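PDB 6SRT: N-acetylmuramoyl-L-alanine amidase from Clostridium intestinale URNW, which probably hydrolyses the amide bond between N-acetylmuramic acid and L-alanine in bacterial peptidoglycan, as a zinc-dependent endolysin of the amidase 2 family. Local coordinates for residues 29-34 with 85-90; 72-77 with 102-107; 77-82 with 107-112; 115-120 with 155-160. All blocks are in the same frame, centred on the assembly; numbering follows the deposited sequence. Where two conformers were deposited one is given.

Contact 1: residues 29-34 with 85-90; sequences YTWATP and RGRPEN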
loop_
_atom_site.group_PDB
_atom_site.type_symbol
_atom_site.label_atom_id
_atom_site.label_comp_id
_atom_site.label_asym_id
_atom_site.label_seq_id
_atom_site.Cartn_x
_atom_site.Cartn_y
_atom_site.Cartn_z
ATOM N N TYR A 29 10.481 12.820 -3.328
ATOM C CA TYR A 29 11.461 11.721 -3.505
ATOM C C TYR A 29 12.438 12.050 -4.648
ATOM O O TYR A 29 12.102 12.770 -5.624
ATOM C CB TYR A 29 10.767 10.429 -3.895
ATOM C CG TYR A 29 9.769 9.926 -2.875
ATOM C CD1 TYR A 29 10.172 9.421 -1.642
ATOM C CD2 TYR A 29 8.413 9.950 -3.114
ATOM C CE1 TYR A 29 9.298 8.952 -0.692
ATOM C CE2 TYR A 29 7.518 9.516 -2.163
ATOM C CZ TYR A 29 7.937 9.035 -0.923
ATOM O OH TYR A 29 7.042 8.599 0.021
ATOM N N THR A 30 13.619 11.462 -4.560
ATOM C CA THR A 30 14.569 11.443 -5.688
ATOM C C THR A 30 14.743 9.997 -6.116
ATOM O O THR A 30 15.412 9.201 -5.414
ATOM C CB THR A 30 15.937 11.969 -5.223
ATOM O OG1 THR A 30 15.795 13.314 -4.763
ATOM C CG2 THR A 30 16.944 11.954 -6.345
ATOM N N TRP A 31 14.143 9.619 -7.228
ATOM C CA TRP A 31 14.070 8.247 -7.728
ATOM C C TRP A 31 15.393 7.870 -8.314
ATOM O O TRP A 31 15.983 8.631 -9.128
ATOM C CB TRP A 31 12.947 8.174 -8.753
ATOM C CG TRP A 31 11.578 8.409 -8.176
ATOM C CD1 TRP A 31 10.851 9.565 -8.206
ATOM C CD2 TRP A 31 10.858 7.500 -7.304
ATOM N NE1 TRP A 31 9.719 9.424 -7.459
ATOM C CE2 TRP A 31 9.721 8.209 -6.842
ATOM C CE3 TRP A 31 11.082 6.191 -6.853
ATOM C CZ2 TRP A 31 8.808 7.619 -5.986
ATOM C CZ3 TRP A 31 10.144 5.605 -6.042
ATOM C CH2 TRP A 31 9.041 6.306 -5.609
ATOM N N ALA A 32 15.942 6.754 -7.872
ATOM C CA ALA A 32 17.297 6.358 -8.240
ATOM C C ALA A 32 17.361 5.869 -9.688
ATOM O O ALA A 32 18.284 6.184 -10.419
ATOM C CB ALA A 32 17.847 5.307 -7.327
ATOM N N THR A 33 16.413 5.036 -10.082
ATOM C CA THR A 33 16.412 4.342 -11.373
ATOM C C THR A 33 15.121 4.716 -12.080
ATOM O O THR A 33 14.130 5.144 -11.493
ATOM C CB THR A 33 16.542 2.818 -11.175
ATOM O OG1 THR A 33 15.396 2.301 -10.500
ATOM C CG2 THR A 33 17.770 2.423 -10.391
ATOM N N PRO A 34 15.039 4.531 -13.413
ATOM C CA PRO A 34 13.869 4.992 -14.161
ATOM C C PRO A 34 12.609 4.259 -13.719
ATOM O O PRO A 34 12.601 3.034 -13.683
ATOM C CB PRO A 34 14.205 4.676 -15.624
ATOM C CG PRO A 34 15.671 4.649 -15.673
ATOM C CD PRO A 34 16.089 4.086 -14.324
ATOM N N ARG A 85 1.853 9.459 -0.014
ATOM C CA ARG A 85 2.160 8.955 -1.356
ATOM C C ARG A 85 3.559 8.328 -1.329
ATOM O O ARG A 85 4.475 8.915 -0.769
ATOM C CB ARG A 85 2.081 10.051 -2.406
ATOM C CG ARG A 85 1.966 9.389 -3.760
ATOM C CD ARG A 85 1.462 9.889 -4.926
ATOM N NE ARG A 85 0.323 10.700 -4.772
ATOM C CZ ARG A 85 -0.883 10.355 -5.146
ATOM N NH1 ARG A 85 -1.192 9.128 -5.533
ATOM N NH2 ARG A 85 -1.831 11.273 -5.093
ATOM N N GLY A 86 3.675 7.219 -2.058
ATOM C CA GLY A 86 4.976 6.607 -2.358
ATOM C C GLY A 86 5.262 6.732 -3.850
ATOM O O GLY A 86 5.454 7.820 -4.376
ATOM N N ARG A 87 5.257 5.585 -4.513
ATOM C CA ARG A 87 5.346 5.603 -6.010
ATOM C C ARG A 87 4.229 6.421 -6.585
ATOM O O ARG A 87 3.108 6.376 -6.087
ATOM C CB ARG A 87 5.027 4.290 -6.713
ATOM C CG ARG A 87 6.062 3.260 -6.355
ATOM C CD ARG A 87 7.292 3.344 -7.216
ATOM N NE ARG A 87 8.365 2.606 -6.642
ATOM C CZ ARG A 87 9.143 1.720 -7.248
ATOM N NH1 ARG A 87 8.895 1.275 -8.471
ATOM N NH2 ARG A 87 10.231 1.337 -6.611
ATOM N N PRO A 88 4.509 7.115 -7.695
ATOM C CA PRO A 88 3.438 7.796 -8.405
ATOM C C PRO A 88 2.317 6.795 -8.720
ATOM O O PRO A 88 2.518 5.611 -8.969
ATOM C CB PRO A 88 4.100 8.323 -9.687
ATOM C CG PRO A 88 5.560 8.493 -9.286
ATOM C CD PRO A 88 5.812 7.305 -8.377
ATOM N N GLU A 89 1.093 7.332 -8.729
ATOM C CA GLU A 89 -0.140 6.539 -8.850
ATOM C C GLU A 89 -0.196 5.822 -10.180
ATOM O O GLU A 89 -0.936 4.823 -10.294
ATOM C CB GLU A 89 -1.355 7.405 -8.619
ATOM C CG GLU A 89 -2.562 6.616 -8.160
ATOM C CD GLU A 89 -3.712 7.564 -7.853
ATOM O OE1 GLU A 89 -3.673 8.224 -6.790
ATOM O OE2 GLU A 89 -4.662 7.660 -8.690
ATOM N N ASN A 90 0.517 6.318 -11.188
ATOM C CA ASN A 90 0.560 5.746 -12.539
ATOM C C ASN A 90 1.850 4.981 -12.848
ATOM O O ASN A 90 2.056 4.602 -14.022
ATOM C CB ASN A 90 0.280 6.800 -13.611
ATOM C CG ASN A 90 1.219 7.981 -13.590
ATOM O OD1 ASN A 90 1.867 8.266 -12.577
ATOM N ND2 ASN A 90 1.205 8.719 -14.706
#
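Tyr-29 and Gly-86 make the closest backbone approach here, their CA atoms 8.3 Å apart, so two irregular segments, 29-34 and 85-90, meet through side chains laid on main chain. Tyr-29 donates its hydroxyl to the carbonyl of Arg-85, OH to O 2.7 Å, arriving in the carbonyl plane on a lone pair, while that oxygen lies at the edge of the phenol ring. Beside it the indole of Trp-31 turns its six-membered ring to the same loop: CZ2 lies 3.7 Å from Gly-86 O, which sits in the ring plane at the edge. Segment 29-34 belongs to the long connection between strands 24-25 and 43-48 and rests here on the exit of strand 83-85 from the mixed sheet of the amidase domain. CZ2 of Trp-31 also packs 3.8 Å from CD of Pro-88. In the conformer given, Arg-87 sets out away from segment 29-34, but a bend at chi2 (-84°) brings its NE to 3.5 Å from Trp-31 CZ3, with the guanidinium plane 78° from the ring. The same NE donates to the carbonyl of Ile-71, while the terminal nitrogens bond those of Gly-70 and Val-92. On the indole face, Tyr-29 CB sits 3.6 Å above the plane, toward the rim.

Contact 2: residues 72-77 with 102-107; sequences GYHFYI and RAFGIA. With PO4 (phosphate ion), chain E.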
loop_
_atom_site.group_PDB
_atom_site.type_symbol
_atom_site.label_atom_id
_atom_site.label_comp_id
_atom_site.label_asym_id
_atom_site.label_seq_id
_atom_site.Cartn_x
_atom_site.Cartn_y
_atom_site.Cartn_z
ATOM N N GLY A 72 8.610 1.338 -2.616
ATOM C CA GLY A 72 7.952 0.450 -3.555
ATOM C C GLY A 72 6.446 0.445 -3.472
ATOM O O GLY A 72 5.807 -0.090 -4.374
ATOM N N TYR A 73 5.893 0.959 -2.373
ATOM C CA TYR A 73 4.444 1.050 -2.169
ATOM C C TYR A 73 3.934 2.318 -2.878
ATOM O O TYR A 73 4.634 3.325 -2.905
ATOM C CB TYR A 73 4.136 1.185 -0.662
ATOM C CG TYR A 73 4.804 0.141 0.186
ATOM C CD1 TYR A 73 4.616 -1.204 0.017
ATOM C CD2 TYR A 73 5.682 0.568 1.185
ATOM C CE1 TYR A 73 5.208 -2.127 0.873
ATOM C CE2 TYR A 73 6.275 -0.324 2.042
ATOM C CZ TYR A 73 6.096 -1.679 1.841
ATOM O OH TYR A 73 6.662 -2.553 2.734
ATOM N N HIS A 74 2.688 2.252 -3.352
ATOM C CA HIS A 74 2.011 3.450 -3.860
ATOM C C HIS A 74 1.527 4.355 -2.726
ATOM O O HIS A 74 1.453 5.584 -2.922
ATOM C CB HIS A 74 0.870 3.053 -4.754
ATOM C CG HIS A 74 1.352 2.329 -5.966
ATOM N ND1 HIS A 74 1.462 0.955 -5.970
ATOM C CD2 HIS A 74 1.763 2.820 -7.168
ATOM C CE1 HIS A 74 1.976 0.622 -7.161
ATOM N NE2 HIS A 74 2.160 1.734 -7.921
ATOM N N PHE A 75 1.231 3.775 -1.566
ATOM C CA PHE A 75 0.724 4.534 -0.406
ATOM C C PHE A 75 1.267 3.846 0.853
ATOM O O PHE A 75 1.361 2.617 0.944
ATOM C CB PHE A 75 -0.806 4.511 -0.348
ATOM C CG PHE A 75 -1.420 5.133 -1.570
ATOM C CD1 PHE A 75 -1.564 6.491 -1.683
ATOM C CD2 PHE A 75 -1.806 4.296 -2.654
ATOM C CE1 PHE A 75 -2.098 7.047 -2.839
ATOM C CE2 PHE A 75 -2.295 4.838 -3.816
ATOM C CZ PHE A 75 -2.443 6.211 -3.892
ATOM N N TYR A 76 1.473 4.686 1.873
ATOM C CA TYR A 76 1.947 4.265 3.219
ATOM C C TYR A 76 1.090 4.981 4.264
ATOM O O TYR A 76 1.054 6.226 4.264
ATOM C CB TYR A 76 3.435 4.619 3.350
ATOM C CG TYR A 76 3.993 4.441 4.729
ATOM C CD1 TYR A 76 3.739 3.295 5.472
ATOM C CD2 TYR A 76 4.837 5.388 5.306
ATOM C CE1 TYR A 76 4.249 3.141 6.755
ATOM C CE2 TYR A 76 5.390 5.242 6.559
ATOM C CZ TYR A 76 5.147 4.086 7.264
ATOM O OH TYR A 76 5.648 3.872 8.517
ATOM N N ILE A 77 0.439 4.205 5.091
ATOM C CA ILE A 77 -0.521 4.707 6.086
ATOM C C ILE A 77 0.132 4.563 7.437
ATOM O O ILE A 77 0.294 3.412 7.962
ATOM C CB ILE A 77 -1.873 4.004 6.000
ATOM C CG1 ILE A 77 -2.403 4.031 4.566
ATOM C CG2 ILE A 77 -2.804 4.664 6.978
ATOM C CD1 ILE A 77 -3.712 3.373 4.407
ATOM N N ARG A 102 0.396 -4.788 -12.259
ATOM C CA ARG A 102 -1.075 -4.844 -12.171
ATOM C C ARG A 102 -1.613 -4.508 -10.765
ATOM O O ARG A 102 -2.838 -4.589 -10.593
ATOM C CB ARG A 102 -1.600 -6.208 -12.647
ATOM C CG ARG A 102 -1.271 -7.338 -11.686
ATOM C CD ARG A 102 -1.843 -8.643 -12.167
ATOM N NE ARG A 102 -3.272 -8.808 -12.002
ATOM C CZ ARG A 102 -3.903 -9.969 -12.065
ATOM N NH1 ARG A 102 -3.220 -11.059 -12.331
ATOM N NH2 ARG A 102 -5.205 -10.038 -11.878
ATOM N N ALA A 103 -0.769 -4.170 -9.808
ATOM C CA ALA A 103 -1.230 -4.033 -8.420
ATOM C C ALA A 103 -0.786 -2.739 -7.783
ATOM O O ALA A 103 0.418 -2.459 -7.728
ATOM C CB ALA A 103 -0.755 -5.213 -7.607
ATOM N N PHE A 104 -1.736 -2.028 -7.208
ATOM C CA PHE A 104 -1.385 -1.036 -6.167
ATOM C C PHE A 104 -0.921 -1.706 -4.912
ATOM O O PHE A 104 -1.423 -2.770 -4.529
ATOM C CB PHE A 104 -2.605 -0.182 -5.827
ATOM C CG PHE A 104 -2.977 0.817 -6.883
ATOM C CD1 PHE A 104 -2.140 1.909 -7.107
ATOM C CD2 PHE A 104 -4.180 0.695 -7.575
ATOM C CE1 PHE A 104 -2.455 2.826 -8.101
ATOM C CE2 PHE A 104 -4.492 1.658 -8.536
ATOM C CZ PHE A 104 -3.637 2.696 -8.797
ATOM N N GLY A 105 0.080 -1.112 -4.312
ATOM C CA GLY A 105 0.594 -1.595 -3.015
ATOM C C GLY A 105 0.335 -0.573 -1.941
ATOM O O GLY A 105 0.757 0.597 -2.029
ATOM N N ILE A 106 -0.398 -0.962 -0.878
ATOM C CA ILE A 106 -0.750 -0.103 0.272
ATOM C C ILE A 106 -0.131 -0.710 1.495
ATOM O O ILE A 106 -0.520 -1.816 1.881
ATOM C CB ILE A 106 -2.254 0.028 0.439
ATOM C CG1 ILE A 106 -2.955 0.589 -0.817
ATOM C CG2 ILE A 106 -2.553 0.896 1.667
ATOM C CD1 ILE A 106 -4.448 0.592 -0.744
ATOM N N ALA A 107 0.818 -0.014 2.093
ATOM C CA ALA A 107 1.470 -0.455 3.315
ATOM C C ALA A 107 0.899 0.294 4.496
ATOM O O ALA A 107 0.682 1.501 4.416
ATOM C CB ALA A 107 2.945 -0.231 3.255
HETATM P P PO4 E . 6.908 -6.075 2.990
HETATM O O1 PO4 E . 6.317 -7.319 2.484
HETATM O O2 PO4 E . 8.393 -5.961 2.689
HETATM O O3 PO4 E . 6.738 -6.018 4.586
HETATM O O4 PO4 E . 6.122 -5.044 2.288
#
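Tyr-73 and Ala-107 meet where the chain enters strand 75-77, which runs parallel to strand 103-108 in the sheet. CB of Tyr-73 passes 3.7 Å from Gly-105 O. From CG outward the ring lies against the methyl of Ala-107, whose CB stands 3.4 Å from the ring centroid, 7° off the normal: a CH-pi contact over the middle of the face. At the tip, Tyr-73 OH donates to phosphate O4 at 2.6 Å, that oxygen lying at the ring edge. The hydroxyl, presented to the pocket beside the zinc ion, also bonds a glycerol, both molecules probably from the crystallisation liquor, and His-47, a zinc ligand, meets the ring.

Along the backbone, Phe-75 N donates to Gly-105 O, Ala-107 N to Phe-75 O, and Ile-77 N to Ala-107 O at 2.8 Å. Just before the strand His-74 extends this pairing with its imidazole. With CG beside its own backbone N (chi1 -64°), His-74 ND1 accepts from Gly-105 N at 3.0 Å, a nearly straight bond of 165°. The edge of Phe-104 points at the imidazole face in a T-shaped pair, centroids 5.2 Å apart.

ND1 accepts a backbone N-H while NE2 bonds the carbonyl of Ala-91; this pattern is consistent with a neutral imidazole protonated on NE2 and anchored at both nitrogens.

Contact 3: residues 77-82 with 107-112; sequences IRKDGT and ASEGNF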
loop_
_atom_site.group_PDB
_atom_site.type_symbol
_atom_site.label_atom_id
_atom_site.label_comp_id
_atom_site.label_asym_id
_atom_site.label_seq_id
_atom_site.Cartn_x
_atom_site.Cartn_y
_atom_site.Cartn_z
ATOM N N ILE A 77 0.439 4.205 5.091
ATOM C CA ILE A 77 -0.521 4.707 6.086
ATOM C C ILE A 77 0.132 4.563 7.437
ATOM O O ILE A 77 0.294 3.412 7.962
ATOM C CB ILE A 77 -1.873 4.004 6.000
ATOM C CG1 ILE A 77 -2.403 4.031 4.566
ATOM C CG2 ILE A 77 -2.804 4.664 6.978
ATOM C CD1 ILE A 77 -3.712 3.373 4.407
ATOM N N ARG A 78 0.442 5.656 8.108
ATOM C CA ARG A 78 1.056 5.652 9.454
ATOM C C ARG A 78 -0.017 5.449 10.512
ATOM O O ARG A 78 -1.234 5.488 10.254
ATOM C CB ARG A 78 1.902 6.910 9.623
ATOM C CG ARG A 78 3.146 6.851 8.744
ATOM C CD ARG A 78 4.268 7.721 9.284
ATOM N NE ARG A 78 4.790 7.142 10.491
ATOM C CZ ARG A 78 5.873 7.557 11.138
ATOM N NH1 ARG A 78 6.465 8.684 10.787
ATOM N NH2 ARG A 78 6.242 6.927 12.225
ATOM N N LYS A 79 0.445 5.195 11.731
ATOM C CA LYS A 79 -0.456 4.845 12.849
ATOM C C LYS A 79 -1.496 5.914 13.107
ATOM O O LYS A 79 -2.623 5.534 13.507
ATOM C CB LYS A 79 0.362 4.526 14.110
ATOM C CG LYS A 79 0.981 3.098 14.041
ATOM C CD LYS A 79 1.448 2.653 15.304
ATOM C CE LYS A 79 2.152 1.354 15.410
ATOM N NZ LYS A 79 1.760 0.221 14.585
ATOM N N ASP A 80 -1.178 7.162 12.879
ATOM C CA ASP A 80 -2.186 8.229 13.076
ATOM C C ASP A 80 -3.172 8.355 11.930
ATOM O O ASP A 80 -3.990 9.259 11.980
ATOM C CB ASP A 80 -1.476 9.539 13.433
ATOM C CG ASP A 80 -0.683 10.126 12.292
ATOM O OD1 ASP A 80 -0.712 9.553 11.176
ATOM O OD2 ASP A 80 -0.178 11.244 12.517
ATOM N N GLY A 81 -3.093 7.512 10.922
ATOM C CA GLY A 81 -3.996 7.517 9.766
ATOM C C GLY A 81 -3.464 8.347 8.614
ATOM O O GLY A 81 -4.101 8.328 7.558
ATOM N N THR A 82 -2.340 9.029 8.762
ATOM C CA THR A 82 -1.833 9.857 7.649
ATOM C C THR A 82 -1.474 8.954 6.479
ATOM O O THR A 82 -0.756 7.968 6.667
ATOM C CB THR A 82 -0.612 10.680 8.073
ATOM O OG1 THR A 82 -0.978 11.489 9.219
ATOM C CG2 THR A 82 -0.193 11.590 6.925
ATOM N N ALA A 107 0.818 -0.014 2.093
ATOM C CA ALA A 107 1.470 -0.455 3.315
ATOM C C ALA A 107 0.899 0.294 4.496
ATOM O O ALA A 107 0.682 1.501 4.416
ATOM C CB ALA A 107 2.945 -0.231 3.255
ATOM N N SER A 108 0.778 -0.400 5.613
ATOM C CA SER A 108 0.376 0.125 6.930
ATOM C C SER A 108 1.509 -0.057 7.894
ATOM O O SER A 108 2.097 -1.136 7.984
ATOM C CB SER A 108 -0.887 -0.535 7.407
ATOM O OG SER A 108 -2.012 -0.265 6.573
ATOM N N GLU A 109 1.807 0.986 8.650
ATOM C CA GLU A 109 2.868 0.979 9.648
ATOM C C GLU A 109 2.540 0.025 10.786
ATOM O O GLU A 109 1.567 0.281 11.544
ATOM C CB GLU A 109 3.015 2.378 10.231
ATOM C CG GLU A 109 4.118 2.544 11.270
ATOM C CD GLU A 109 4.233 3.913 11.877
ATOM O OE1 GLU A 109 3.385 4.784 11.624
ATOM O OE2 GLU A 109 5.256 4.140 12.530
ATOM N N GLY A 110 3.357 -1.003 11.001
ATOM C CA GLY A 110 3.147 -1.960 12.093
ATOM C C GLY A 110 3.597 -3.332 11.715
ATOM O O GLY A 110 3.912 -3.631 10.560
ATOM N N ASN A 111 3.645 -4.164 12.757
ATOM C CA ASN A 111 3.874 -5.606 12.612
ATOM C C ASN A 111 2.575 -6.262 13.086
ATOM O O ASN A 111 2.391 -6.455 14.306
ATOM C CB ASN A 111 5.036 -6.085 13.481
ATOM C CG ASN A 111 5.187 -7.569 13.420
ATOM O OD1 ASN A 111 4.402 -8.268 12.761
ATOM N ND2 ASN A 111 6.109 -8.101 14.198
ATOM N N PHE A 112 1.705 -6.612 12.140
ATOM C CA PHE A 112 0.375 -7.113 12.548
ATOM C C PHE A 112 0.384 -8.582 12.932
ATOM O O PHE A 112 -0.698 -9.091 13.223
ATOM C CB PHE A 112 -0.731 -6.672 11.586
ATOM C CG PHE A 112 -0.709 -5.176 11.437
ATOM C CD1 PHE A 112 -1.002 -4.315 12.473
ATOM C CD2 PHE A 112 -0.329 -4.616 10.240
ATOM C CE1 PHE A 112 -0.868 -2.953 12.368
ATOM C CE2 PHE A 112 -0.191 -3.258 10.083
ATOM C CZ PHE A 112 -0.478 -2.443 11.138
HETATM O O HOH W 1 3.694 6.054 13.993
#
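A type I beta turn from Arg-78 to Gly-81 connects strand 75-77 to strand 83-85, and it is fastened to the chain leaving neighbouring strand 103-108 chiefly through Glu-109. The parallel pairing ends with Ile-77 beside Ser-108, where Glu-109 N donates to Ile-77 O at 2.9 Å.

Glu-109 then reaches into the turn with its CG anti to the backbone N (chi1 -178°) and the rest of the chain extended. Arg-78 grips the carboxylate side-on in a bidentate salt bridge: Arg-78 NE to Glu-109 OE1 is 3.0 Å and almost perfectly straight at 178°, while Arg-78 NH2 meets Glu-109 OE2 on its syn side, tilted from the carboxylate plane. The two planes are 52° apart, and NE meets OE1 from above the carboxylate plane. From the opposite face Lys-79 N donates to the same oxygen, so OE1 is held between a side chain and the turn's backbone. These donors should favour the ionised carboxylate.

The ammonium of Lys-79 continues past the carboxylate to the main chain, Lys-79 NZ to Glu-109 O 3.0 Å, and, in the conformer modelled, also forms a salt bridge with Glu-115. On the far part of the turn Asp-80 makes an Asx turn: its OD1 accepts from Thr-82 N at 3.0 Å and, from the same face of the carboxylate, from Thr-82 OG1 at 2.8 Å.

Contact 4: residues 115-120 with 155-160; sequences EYVTPQ and NNFPFE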
loop_
_atom_site.group_PDB
_atom_site.type_symbol
_atom_site.label_atom_id
_atom_site.label_comp_id
_atom_site.label_asym_id
_atom_site.label_seq_id
_atom_site.Cartn_x
_atom_site.Cartn_y
_atom_site.Cartn_z
ATOM N N GLU A 115 0.439 -6.708 16.650
ATOM C CA GLU A 115 -0.231 -5.393 16.768
ATOM C C GLU A 115 -1.569 -5.540 16.038
ATOM O O GLU A 115 -1.689 -6.449 15.205
ATOM C CB GLU A 115 0.609 -4.272 16.134
ATOM C CG GLU A 115 1.982 -3.978 16.783
ATOM C CD GLU A 115 2.454 -2.649 16.180
ATOM O OE1 GLU A 115 2.330 -1.631 16.840
ATOM O OE2 GLU A 115 2.837 -2.578 14.995
ATOM N N TYR A 116 -2.484 -4.602 16.291
ATOM C CA TYR A 116 -3.668 -4.409 15.468
ATOM C C TYR A 116 -3.566 -3.064 14.805
ATOM O O TYR A 116 -2.934 -2.132 15.316
ATOM C CB TYR A 116 -4.924 -4.455 16.318
ATOM C CG TYR A 116 -5.164 -5.807 16.947
ATOM C CD1 TYR A 116 -5.903 -6.771 16.313
ATOM C CD2 TYR A 116 -4.555 -6.162 18.140
ATOM C CE1 TYR A 116 -6.057 -8.039 16.850
ATOM C CE2 TYR A 116 -4.748 -7.404 18.728
ATOM C CZ TYR A 116 -5.436 -8.393 18.034
ATOM O OH TYR A 116 -5.651 -9.639 18.605
ATOM N N VAL A 117 -4.197 -2.916 13.630
ATOM C CA VAL A 117 -4.290 -1.601 12.965
ATOM C C VAL A 117 -5.020 -0.676 13.920
ATOM O O VAL A 117 -5.976 -1.094 14.626
ATOM C CB VAL A 117 -4.963 -1.681 11.621
ATOM C CG1 VAL A 117 -4.238 -2.589 10.665
ATOM C CG2 VAL A 117 -6.470 -1.792 11.746
ATOM N N THR A 118 -4.611 0.565 13.901
ATOM C CA THR A 118 -5.293 1.582 14.709
ATOM C C THR A 118 -6.622 1.928 14.047
ATOM O O THR A 118 -6.834 1.694 12.842
ATOM C CB THR A 118 -4.459 2.847 14.837
ATOM O OG1 THR A 118 -4.346 3.461 13.570
ATOM C CG2 THR A 118 -3.154 2.596 15.547
ATOM N N PRO A 119 -7.562 2.507 14.818
ATOM C CA PRO A 119 -8.797 2.983 14.204
ATOM C C PRO A 119 -8.572 3.987 13.082
ATOM O O PRO A 119 -9.288 3.923 12.069
ATOM C CB PRO A 119 -9.586 3.616 15.359
ATOM C CG PRO A 119 -9.067 2.875 16.575
ATOM C CD PRO A 119 -7.594 2.609 16.315
ATOM N N GLN A 120 -7.566 4.804 13.229
ATOM C CA GLN A 120 -7.248 5.791 12.193
ATOM C C GLN A 120 -6.685 5.131 10.937
ATOM O O GLN A 120 -7.021 5.510 9.803
ATOM C CB GLN A 120 -6.281 6.877 12.679
ATOM C CG GLN A 120 -6.800 7.652 13.858
ATOM C CD GLN A 120 -6.258 7.073 15.149
ATOM O OE1 GLN A 120 -6.202 5.860 15.478
ATOM N NE2 GLN A 120 -5.600 7.970 15.844
ATOM N N ASN A 155 -0.746 -11.464 10.949
ATOM C CA ASN A 155 -1.894 -12.317 11.296
ATOM C C ASN A 155 -3.125 -11.542 11.637
ATOM O O ASN A 155 -4.247 -12.020 11.380
ATOM C CB ASN A 155 -1.501 -13.191 12.465
ATOM C CG ASN A 155 -0.389 -14.163 12.172
ATOM O OD1 ASN A 155 -0.310 -14.624 11.042
ATOM N ND2 ASN A 155 0.355 -14.592 13.199
ATOM N N ASN A 156 -2.943 -10.419 12.321
ATOM C CA ASN A 156 -4.070 -9.605 12.790
ATOM C C ASN A 156 -4.574 -8.605 11.762
ATOM O O ASN A 156 -5.503 -7.877 12.070
ATOM C CB ASN A 156 -3.696 -8.854 14.056
ATOM C CG ASN A 156 -3.234 -9.710 15.231
ATOM O OD1 ASN A 156 -2.352 -9.253 16.023
ATOM N ND2 ASN A 156 -3.763 -10.901 15.338
ATOM N N PHE A 157 -3.972 -8.539 10.580
ATOM C CA PHE A 157 -4.417 -7.497 9.597
ATOM C C PHE A 157 -5.882 -7.779 9.274
ATOM O O PHE A 157 -6.229 -8.937 9.033
ATOM C CB PHE A 157 -3.530 -7.582 8.352
ATOM C CG PHE A 157 -3.817 -6.428 7.445
ATOM C CD1 PHE A 157 -3.222 -5.207 7.651
ATOM C CD2 PHE A 157 -4.635 -6.573 6.326
ATOM C CE1 PHE A 157 -3.509 -4.131 6.813
ATOM C CE2 PHE A 157 -4.919 -5.498 5.527
ATOM C CZ PHE A 157 -4.342 -4.277 5.745
ATOM N N PRO A 158 -6.755 -6.759 9.346
ATOM C CA PRO A 158 -8.204 -6.998 9.345
ATOM C C PRO A 158 -8.802 -7.107 7.944
ATOM O O PRO A 158 -9.662 -6.351 7.513
ATOM C CB PRO A 158 -8.690 -5.810 10.154
ATOM C CG PRO A 158 -7.820 -4.711 9.668
ATOM C CD PRO A 158 -6.424 -5.330 9.618
ATOM N N PHE A 159 -8.231 -8.036 7.193
ATOM C CA PHE A 159 -8.583 -8.197 5.758
ATOM C C PHE A 159 -10.057 -8.495 5.510
ATOM O O PHE A 159 -10.657 -7.895 4.630
ATOM C CB PHE A 159 -7.701 -9.270 5.108
ATOM C CG PHE A 159 -7.846 -9.477 3.625
ATOM C CD1 PHE A 159 -7.587 -8.477 2.713
ATOM C CD2 PHE A 159 -8.166 -10.711 3.144
ATOM C CE1 PHE A 159 -7.713 -8.718 1.354
ATOM C CE2 PHE A 159 -8.287 -10.963 1.798
ATOM C CZ PHE A 159 -8.036 -9.973 0.893
ATOM N N GLU A 160 -10.597 -9.447 6.264
ATOM C CA GLU A 160 -12.030 -9.790 6.075
ATOM C C GLU A 160 -12.884 -8.588 6.450
ATOM O O GLU A 160 -13.905 -8.347 5.753
ATOM C CB GLU A 160 -12.357 -11.060 6.840
ATOM C CG GLU A 160 -11.712 -12.301 6.205
ATOM C CD GLU A 160 -12.112 -12.586 4.762
ATOM O OE1 GLU A 160 -13.275 -12.288 4.382
ATOM O OE2 GLU A 160 -11.281 -13.119 4.016
HETATM O O HOH W 2 -5.791 -5.220 12.990
#
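The ring of Tyr-116 and the side-chain amide of Asn-156 are stacked with planes 9° apart, the amide lying over one face toward the rim and its CG 3.7 Å from Tyr-116 CE1. The ring of Phe-157 has CD of the following Pro-158 on one face, 3.6 Å above the plane, while CG1 of Val-117 approaches it obliquely, 4.1 Å from CD1. The two methyls of Val-117 abut the CG-CD edge of the Pro-158 ring: Val-117 CG1 lies 3.7 Å from Pro-158 CD and Val-117 CG2 3.8 Å from Pro-158 CG. Phe-112 touches both Val-117 and Phe-157, extending this apolar cluster inward. A water links the main chains, accepting from Val-117 N at 2.9 Å and donating to Asn-156 O at 2.8 Å. The contact thus joins two helix entrances at the surface. Thr-118, whose OG1 accepts from the backbone N of Gln-121, is the N-cap of helix 119-136, and Pro-158, centre of an inverse gamma turn, occupies the N-cap position of helix 159-165.

How the contacts relate
Contacts 2 and 3 follow one another along the same parallel strand pair, 75-77 with 103-108; they share Ile-77 and Ala-107, and their centres are about 12 Å apart. Contact 1 flanks contact 2, centres about 11 Å apart, where the backbones of Gly-86 and Arg-87 probably hydrogen-bond those of His-74 and Tyr-73. Contact 4 adjoins contact 3, with about 9 Å between centres, probably linked by Lys-79 O with Thr-118 OG1 and Phe-112 O with Asn-156 N. Contacts 1 and 4, centres about 27 Å apart, lie on opposite sides of the chain's centre. Along the sequence contacts 1, 2 and 3 interleave, and contact 4 follows. The series therefore runs from a peripheral loop through the central sheet, beside the zinc site, to two helix starts.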